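Local coordinates for protein Bpsl1147 (Burkholderia pseudomallei, PDB 5A4O) that is a bacterial homolog of the eukaryotic transcription coactivator PC4 and probably binds DNA, single-stranded DNA in particular, at residues Ala17-Ile23 with Asp35-Val41; Ser2-Ser6 with Gly45-Pro49. All coordinates share one frame; numbering follows the deposited sequence.

Overall arrangement
Interaction 1 pairs two strands inside the four-stranded antiparallel sheet, and interaction 2 lays the N-terminal loop against the start of strand 47-56, outermost in the sheet of this chain. Their centres are about 9 Å apart, and along the chain the first is nested within the loop closed by the second. Strands 31-41 and 47-56 are neighbours in the sheet, where V48 N probably donates to V40 O at 2.7 Å. The loop also lies over the arginine side of strand 19-28: R22 NH2 probably bonds S6 O at 2.7 Å, and R20 CD packs at 3.4 Å from Y4 OH. Residues 2-6 thus touch strands 19-28, 31-41 and 47-56, the second of them through V39.

Interaction 1 of 2, residues Ala17-Ile23 with Asp35-Val41; sequences ATQRIRI and DVRLVVV
V39 is turned about its CA-CB bond (chi1 -55°) with CG1 anti to its carbonyl carbon and CG2 between N and C, which spreads the two methyls along the facing strand: CG2 rests 3.8 Å from CB of R20, and CG1 3.9 Å from CB of R22. On the other face I21 uses both its branches. Its longer arm folds back at the second torsion (chi2 -65°), bringing CD1 to 4.0 Å from L38 CD1, while CG2 reaches V36 CG1 at 3.9 Å. Q19 and V40 lie alongside each other farther along this face, the amide NE2 next to the CG1 methyl.

The backbones hold this register as an antiparallel pair. R20 and V39 exchange two hydrogen bonds, of which V39 N to R20 O (2.9 Å) is almost straight at 176°; R22 and R37 exchange two more, and V41 N closes the row on T18 O. R22 O has a second partner, a water 2.9 Å away, and the same water is bonded to D35 OD2 at 2.7 Å. That carboxylate is gripped side-on by R37, whose NE meets OD2 at 2.9 Å while NH2 takes OD1, a pairing that restrains the rotation of both groups. The charged ends of the other arginines leave the contact: R20 reaches D12 in a salt bridge, and R22 bonds S6 O and T9.

The two faces differ in what they meet. I21 and V36 pack on I54 of the second subunit, whereas V39 is covered by A3, Y4 and F47 of its own chain. Such a twisted antiparallel hairpin, formed by strands 19-28 and 31-41 at the middle of a four-stranded sheet followed by one helix, is the core of the dimeric PC4 fold.

Interaction 2 of 2, residues Ser2-Ser6 with Gly45-Pro49; sequences SAYDS and GDFVP
The Y4 and F47 side chains run alongside each other and point the same way, with CE2 of Y4 at 3.7 Å from CB of F47 and a little farther from its ring. At the edge of the Y4 ring, in its plane, sits OG of S2. R20 lies against F47 as well.

The one hydrogen bond between the segments is from backbone to backbone, A3 N to F47 O, 2.8 Å long with 162° at the hydrogen. Next to it the A3 methyl points at the strand and packs against CD of P49 at 3.6 Å.

Residues 2-5 make a type I turn, closed by D5 N on S2 O at 3.2 Å. Inside it S2 OG, set anti to its own backbone N (chi1 162°), accepts from Y4 N at 2.8 Å, an ST turn. The D5 carboxylate turns back to the start of the segment, where S2 N meets OD2 from above the carboxylate plane, at 3.2 Å.

Loop and strand are thus joined by one backbone bond flanked by small apolar contacts, and the loop probably keeps its shape largely through these three bonds of its own, with R22 holding S6 O from outside.

Interaction 1 of 2, residues Ala17-Ile23 with Asp35-Val41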
ATOM      1  N   ALA A  17      -7.514  -1.003  17.328  1.00 18.52           N
ATOM      2  CA  ALA A  17      -6.553  -1.118  18.409  1.00 19.30           C
ATOM      3  C   ALA A  17      -5.383  -2.020  18.066  1.00 18.95           C
ATOM      4  O   ALA A  17      -4.307  -1.876  18.662  1.00 20.04           O
ATOM      5  CB  ALA A  17      -7.213  -1.638  19.668  1.00 20.13           C
ATOM      6  N   THR A  18      -5.576  -2.930  17.120  1.00 17.62           N
ATOM      7  CA  THR A  18      -4.567  -3.982  16.878  1.00 19.41           C
ATOM      8  C   THR A  18      -3.780  -3.916  15.565  1.00 18.54           C
ATOM      9  O   THR A  18      -2.888  -4.736  15.358  1.00 18.18           O
ATOM     10  CB  THR A  18      -5.194  -5.378  16.965  1.00 20.34           C
ATOM     11  OG1 THR A  18      -6.133  -5.611  15.900  1.00 21.64           O
ATOM     12  CG2 THR A  18      -5.877  -5.548  18.311  1.00 20.97           C
ATOM     13  N   GLN A  19      -4.102  -2.967  14.692  1.00 16.71           N
ATOM     14  CA  GLN A  19      -3.534  -2.924  13.347  1.00 16.45           C
ATOM     15  C   GLN A  19      -3.416  -1.476  12.916  1.00 15.50           C
ATOM     16  O   GLN A  19      -4.280  -0.645  13.240  1.00 15.11           O
ATOM     17  CB  GLN A  19      -4.445  -3.633  12.346  1.00 18.35           C
ATOM     18  CG  GLN A  19      -4.764  -5.078  12.675  1.00 21.62           C
ATOM     19  CD  GLN A  19      -5.212  -5.866  11.467  1.00 25.11           C
ATOM     20  OE1 GLN A  19      -5.899  -5.366  10.575  1.00 28.32           O
ATOM     21  NE2 GLN A  19      -4.813  -7.132  11.432  1.00 31.07           N
ATOM     22  N   ARG A  20      -2.344  -1.173  12.203  1.00 15.24           N
ATOM     23  CA  ARG A  20      -2.148   0.151  11.636  1.00 14.30           C
ATOM     24  C   ARG A  20      -1.534  -0.026  10.300  1.00 13.29           C
ATOM     25  O   ARG A  20      -0.973  -1.077  10.010  1.00 12.11           O
ATOM     26  CB  ARG A  20      -1.208   0.974  12.504  1.00 14.75           C
ATOM     27  CG  ARG A  20      -1.750   1.278  13.862  1.00 15.21           C
ATOM     28  CD  ARG A  20      -0.732   2.078  14.660  1.00 16.54           C
ATOM     29  NE  ARG A  20      -1.168   2.250  16.024  1.00 18.80           N
ATOM     30  CZ  ARG A  20      -0.464   2.853  16.977  1.00 20.69           C
ATOM     31  NH1 ARG A  20       0.730   3.365  16.729  1.00 20.14           N
ATOM     32  NH2 ARG A  20      -0.965   2.926  18.194  1.00 21.68           N
ATOM     33  N   ILE A  21      -1.677   0.987   9.469  1.00 13.16           N
ATOM     34  CA  ILE A  21      -0.949   1.050   8.219  1.00 13.85           C
ATOM     35  C   ILE A  21       0.184   2.064   8.418  1.00 12.98           C
ATOM     36  O   ILE A  21      -0.075   3.262   8.612  1.00 13.17           O
ATOM     37  CB  ILE A  21      -1.823   1.470   7.039  1.00 14.64           C
ATOM     38  CG1 ILE A  21      -2.996   0.504   6.833  1.00 17.04           C
ATOM     39  CG2 ILE A  21      -0.962   1.643   5.782  1.00 15.31           C
ATOM     40  CD1 ILE A  21      -2.617  -0.904   6.435  1.00 19.06           C
ATOM     41  N   ARG A  22       1.434   1.581   8.378  1.00 12.13           N
ATOM     42  CA  ARG A  22       2.615   2.430   8.578  1.00 12.10           C
ATOM     43  C   ARG A  22       3.248   2.812   7.243  1.00 11.41           C
ATOM     44  O   ARG A  22       3.511   1.957   6.402  1.00 10.92           O
ATOM     45  CB  ARG A  22       3.640   1.710   9.457  1.00 14.29           C
ATOM     46  CG  ARG A  22       4.923   2.539   9.724  1.00 16.00           C
ATOM     47  CD  ARG A  22       5.966   1.845  10.623  1.00 19.05           C
ATOM     48  NE  ARG A  22       7.216   2.679  10.802  1.00 23.35           N
ATOM     49  CZ  ARG A  22       8.449   2.432  10.300  1.00 22.96           C
ATOM     50  NH1 ARG A  22       8.723   1.349   9.582  1.00 25.01           N
ATOM     51  NH2 ARG A  22       9.452   3.272  10.557  1.00 24.38           N
ATOM     52  N   ILE A  23       3.468   4.102   7.042  1.00 10.63           N
ATOM     53  CA  ILE A  23       4.073   4.598   5.842  1.00 10.70           C
ATOM     54  C   ILE A  23       5.418   5.070   6.314  1.00 11.01           C
ATOM     55  O   ILE A  23       5.486   5.911   7.221  1.00 11.86           O
ATOM     56  CB  ILE A  23       3.261   5.767   5.244  1.00 11.10           C
ATOM     57  CG1 ILE A  23       1.871   5.246   4.795  1.00 11.45           C
ATOM     58  CG2 ILE A  23       4.001   6.388   4.069  1.00 11.14           C
ATOM     59  CD1 ILE A  23       0.944   6.321   4.308  1.00 12.13           C
ATOM     60  N   ASP A  35       7.743   2.596   1.959  1.00 15.03           N
ATOM     61  CA  ASP A  35       7.095   1.374   2.363  1.00 16.16           C
ATOM     62  C   ASP A  35       5.711   1.705   2.907  1.00 14.52           C
ATOM     63  O   ASP A  35       5.545   2.673   3.666  1.00 12.85           O
ATOM     64  CB  ASP A  35       7.970   0.736   3.431  1.00 17.61           C
ATOM     65  CG  ASP A  35       7.649  -0.696   3.678  1.00 20.21           C
ATOM     66  OD1 ASP A  35       8.079  -1.539   2.881  1.00 20.25           O
ATOM     67  OD2 ASP A  35       7.007  -0.988   4.712  1.00 21.33           O
ATOM     68  N   VAL A  36       4.716   0.906   2.528  1.00 13.19           N
ATOM     69  CA  VAL A  36       3.341   1.079   2.998  1.00 12.73           C
ATOM     70  C   VAL A  36       2.920  -0.291   3.468  1.00 11.68           C
ATOM     71  O   VAL A  36       2.873  -1.208   2.668  1.00 10.33           O
ATOM     72  CB  VAL A  36       2.407   1.545   1.872  1.00 13.42           C
ATOM     73  CG1 VAL A  36       0.986   1.665   2.362  1.00 13.48           C
ATOM     74  CG2 VAL A  36       2.911   2.856   1.282  1.00 14.28           C
ATOM     75  N   ARG A  37       2.661  -0.454   4.763  1.00 11.21           N
ATOM     76  CA  ARG A  37       2.653  -1.828   5.341  1.00 11.76           C
ATOM     77  C   ARG A  37       1.752  -1.943   6.517  1.00 11.59           C
ATOM     78  O   ARG A  37       1.787  -1.100   7.403  1.00 11.93           O
ATOM     79  CB  ARG A  37       4.076  -2.214   5.788  1.00 12.61           C
ATOM     80  CG  ARG A  37       4.304  -3.709   6.101  1.00 12.71           C
ATOM     81  CD  ARG A  37       5.791  -4.063   6.135  1.00 12.32           C
ATOM     82  NE  ARG A  37       6.413  -3.823   4.839  1.00 12.93           N
ATOM     83  CZ  ARG A  37       6.328  -4.616   3.776  1.00 13.10           C
ATOM     84  NH1 ARG A  37       5.716  -5.789   3.813  1.00 13.72           N
ATOM     85  NH2 ARG A  37       6.923  -4.243   2.647  1.00 14.12           N
ATOM     86  N   LEU A  38       0.973  -3.022   6.522  1.00 12.41           N
ATOM     87  CA  LEU A  38       0.204  -3.440   7.669  1.00 12.54           C
ATOM     88  C   LEU A  38       1.152  -3.885   8.811  1.00 12.57           C
ATOM     89  O   LEU A  38       2.001  -4.785   8.644  1.00 12.46           O
ATOM     90  CB  LEU A  38      -0.760  -4.559   7.275  1.00 13.51           C
ATOM     91  CG  LEU A  38      -1.593  -5.127   8.431  1.00 14.40           C
ATOM     92  CD1 LEU A  38      -2.552  -4.066   8.870  1.00 14.78           C
ATOM     93  CD2 LEU A  38      -2.317  -6.419   8.044  1.00 16.43           C
ATOM     94  N   VAL A  39       0.999  -3.235   9.956  1.00 12.33           N
ATOM     95  CA  VAL A  39       1.719  -3.575  11.172  1.00 13.69           C
ATOM     96  C   VAL A  39       0.692  -3.979  12.228  1.00 14.72           C
ATOM     97  O   VAL A  39      -0.412  -3.454  12.231  1.00 14.91           O
ATOM     98  CB  VAL A  39       2.627  -2.429  11.649  1.00 13.62           C
ATOM     99  CG1 VAL A  39       3.584  -2.018  10.533  1.00 13.70           C
ATOM    100  CG2 VAL A  39       1.811  -1.223  12.132  1.00 14.09           C
ATOM    101  N   VAL A  40       1.026  -4.962  13.044  1.00 16.40           N
ATOM    102  CA  VAL A  40       0.084  -5.544  13.999  1.00 19.95           C
ATOM    103  C   VAL A  40       0.681  -5.719  15.394  1.00 23.09           C
ATOM    104  O   VAL A  40       1.846  -5.927  15.537  1.00 21.81           O
ATOM    105  CB  VAL A  40      -0.471  -6.926  13.555  1.00 19.08           C
ATOM    106  CG1 VAL A  40      -1.105  -6.888  12.190  1.00 18.99           C
ATOM    107  CG2 VAL A  40       0.607  -7.945  13.611  1.00 19.91           C
ATOM    108  N   VAL A  41      -0.166  -5.621  16.404  1.00 26.79           N
ATOM    109  CA  VAL A  41       0.321  -5.625  17.747  1.00 33.09           C
ATOM    110  C   VAL A  41       0.937  -6.951  18.101  1.00 35.96           C
ATOM    111  O   VAL A  41       0.546  -7.972  17.635  1.00 34.82           O
ATOM    112  CB  VAL A  41      -0.761  -5.418  18.803  1.00 34.60           C
ATOM    113  CG1 VAL A  41      -0.939  -3.996  19.250  1.00 35.94           C
ATOM    114  CG2 VAL A  41      -2.021  -6.145  18.484  1.00 36.58           C
TER
HETATM  115  O   HOH W   1       6.184   0.824   6.518  1.00 14.57           O

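Interaction 2 of 2, residues Ser2-Ser6 with Gly45-Pro49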
ATOM      1  N   SER A   2      10.420  -3.576  17.410  1.00 41.20           N
ATOM      2  CA  SER A   2       9.285  -2.722  16.968  1.00 39.66           C
ATOM      3  C   SER A   2       9.343  -2.485  15.445  1.00 40.37           C
ATOM      4  O   SER A   2      10.427  -2.328  14.868  1.00 39.66           O
ATOM      5  CB  SER A   2       9.302  -1.384  17.723  1.00 40.32           C
ATOM      6  OG  SER A   2       8.519  -0.389  17.070  1.00 37.32           O
ATOM      7  N   ALA A   3       8.164  -2.469  14.811  1.00 37.36           N
ATOM      8  CA  ALA A   3       8.031  -2.083  13.406  1.00 35.58           C
ATOM      9  C   ALA A   3       8.390  -0.615  13.190  1.00 34.89           C
ATOM     10  O   ALA A   3       8.522  -0.174  12.038  1.00 35.73           O
ATOM     11  CB  ALA A   3       6.610  -2.324  12.911  1.00 34.11           C
ATOM     12  N   TYR A   4       8.481   0.145  14.279  1.00 34.45           N
ATOM     13  CA  TYR A   4       8.848   1.567  14.213  1.00 37.23           C
ATOM     14  C   TYR A   4      10.344   1.831  14.313  1.00 36.27           C
ATOM     15  O   TYR A   4      10.778   2.988  14.223  1.00 34.78           O
ATOM     16  CB  TYR A   4       8.069   2.356  15.271  1.00 37.07           C
ATOM     17  CG  TYR A   4       6.597   2.313  14.959  1.00 38.46           C
ATOM     18  CD1 TYR A   4       6.040   3.203  14.035  1.00 40.61           C
ATOM     19  CD2 TYR A   4       5.770   1.347  15.528  1.00 38.75           C
ATOM     20  CE1 TYR A   4       4.695   3.155  13.714  1.00 39.92           C
ATOM     21  CE2 TYR A   4       4.424   1.288  15.206  1.00 38.93           C
ATOM     22  CZ  TYR A   4       3.896   2.191  14.305  1.00 40.62           C
ATOM     23  OH  TYR A   4       2.565   2.136  14.005  1.00 40.75           O
ATOM     24  N   ASP A   5      11.132   0.768  14.468  1.00 36.74           N
ATOM     25  CA  ASP A   5      12.594   0.887  14.450  1.00 38.88           C
ATOM     26  C   ASP A   5      13.129   1.254  13.043  1.00 41.63           C
ATOM     27  O   ASP A   5      14.061   2.052  12.918  1.00 44.00           O
ATOM     28  CB  ASP A   5      13.238  -0.412  14.950  1.00 42.40           C
ATOM     29  CG  ASP A   5      12.864  -0.749  16.404  1.00 44.15           C
ATOM     30  OD1 ASP A   5      12.347   0.138  17.115  1.00 45.76           O
ATOM     31  OD2 ASP A   5      13.092  -1.902  16.848  1.00 45.62           O
ATOM     32  N   SER A   6      12.502   0.720  11.997  1.00 37.72           N
ATOM     33  CA  SER A   6      13.104   0.678  10.656  1.00 39.28           C
ATOM     34  C   SER A   6      12.850   1.970   9.835  1.00 36.63           C
ATOM     35  O   SER A   6      11.708   2.285   9.504  1.00 38.40           O
ATOM     36  CB  SER A   6      12.568  -0.564   9.913  1.00 41.80           C
ATOM     37  OG  SER A   6      13.452  -1.012   8.896  1.00 43.10           O
ATOM     38  N   GLY A  45       3.006  -0.823  22.038  1.00 60.13           N
ATOM     39  CA  GLY A  45       3.327  -0.233  20.764  1.00 56.34           C
ATOM     40  C   GLY A  45       4.352  -1.117  20.059  1.00 56.85           C
ATOM     41  O   GLY A  45       5.111  -0.696  19.160  1.00 58.08           O
ATOM     42  N   ASP A  46       4.425  -2.356  20.512  1.00 53.77           N
ATOM     43  CA  ASP A  46       5.210  -3.306  19.806  1.00 49.55           C
ATOM     44  C   ASP A  46       4.279  -3.744  18.710  1.00 41.45           C
ATOM     45  O   ASP A  46       3.648  -4.759  18.818  1.00 40.21           O
ATOM     46  CB  ASP A  46       5.665  -4.455  20.676  1.00 51.80           C
ATOM     47  CG  ASP A  46       6.489  -3.975  21.868  1.00 53.85           C
ATOM     48  OD1 ASP A  46       5.868  -3.396  22.780  1.00 56.90           O
ATOM     49  OD2 ASP A  46       7.702  -4.202  21.879  1.00 49.35           O
ATOM     50  N   PHE A  47       4.179  -2.906  17.699  1.00 33.38           N
ATOM     51  CA  PHE A  47       3.596  -3.302  16.446  1.00 27.84           C
ATOM     52  C   PHE A  47       4.695  -3.956  15.685  1.00 25.33           C
ATOM     53  O   PHE A  47       5.826  -3.597  15.821  1.00 26.39           O
ATOM     54  CB  PHE A  47       3.011  -2.142  15.702  1.00 25.61           C
ATOM     55  CG  PHE A  47       1.719  -1.689  16.260  1.00 24.39           C
ATOM     56  CD1 PHE A  47       1.707  -0.857  17.330  1.00 25.53           C
ATOM     57  CD2 PHE A  47       0.533  -2.112  15.740  1.00 23.18           C
ATOM     58  CE1 PHE A  47       0.518  -0.411  17.859  1.00 24.46           C
ATOM     59  CE2 PHE A  47      -0.657  -1.687  16.277  1.00 24.61           C
ATOM     60  CZ  PHE A  47      -0.648  -0.839  17.347  1.00 24.20           C
ATOM     61  N   VAL A  48       4.329  -4.947  14.918  1.00 21.65           N
ATOM     62  CA  VAL A  48       5.280  -5.694  14.151  1.00 21.07           C
ATOM     63  C   VAL A  48       4.867  -5.767  12.688  1.00 18.36           C
ATOM     64  O   VAL A  48       3.726  -5.804  12.409  1.00 17.03           O
ATOM     65  CB  VAL A  48       5.389  -7.083  14.716  1.00 21.97           C
ATOM     66  CG1 VAL A  48       6.436  -7.871  14.011  1.00 23.94           C
ATOM     67  CG2 VAL A  48       5.690  -6.975  16.190  1.00 23.46           C
ATOM     68  N   PRO A  49       5.823  -5.715  11.770  1.00 18.66           N
ATOM     69  CA  PRO A  49       5.419  -5.628  10.366  1.00 18.03           C
ATOM     70  C   PRO A  49       4.931  -6.970   9.856  1.00 17.21           C
ATOM     71  O   PRO A  49       5.247  -8.033  10.449  1.00 17.31           O
ATOM     72  CB  PRO A  49       6.716  -5.218   9.651  1.00 18.44           C
ATOM     73  CG  PRO A  49       7.798  -5.831  10.496  1.00 19.64           C
ATOM     74  CD  PRO A  49       7.296  -5.693  11.915  1.00 20.13           C
TER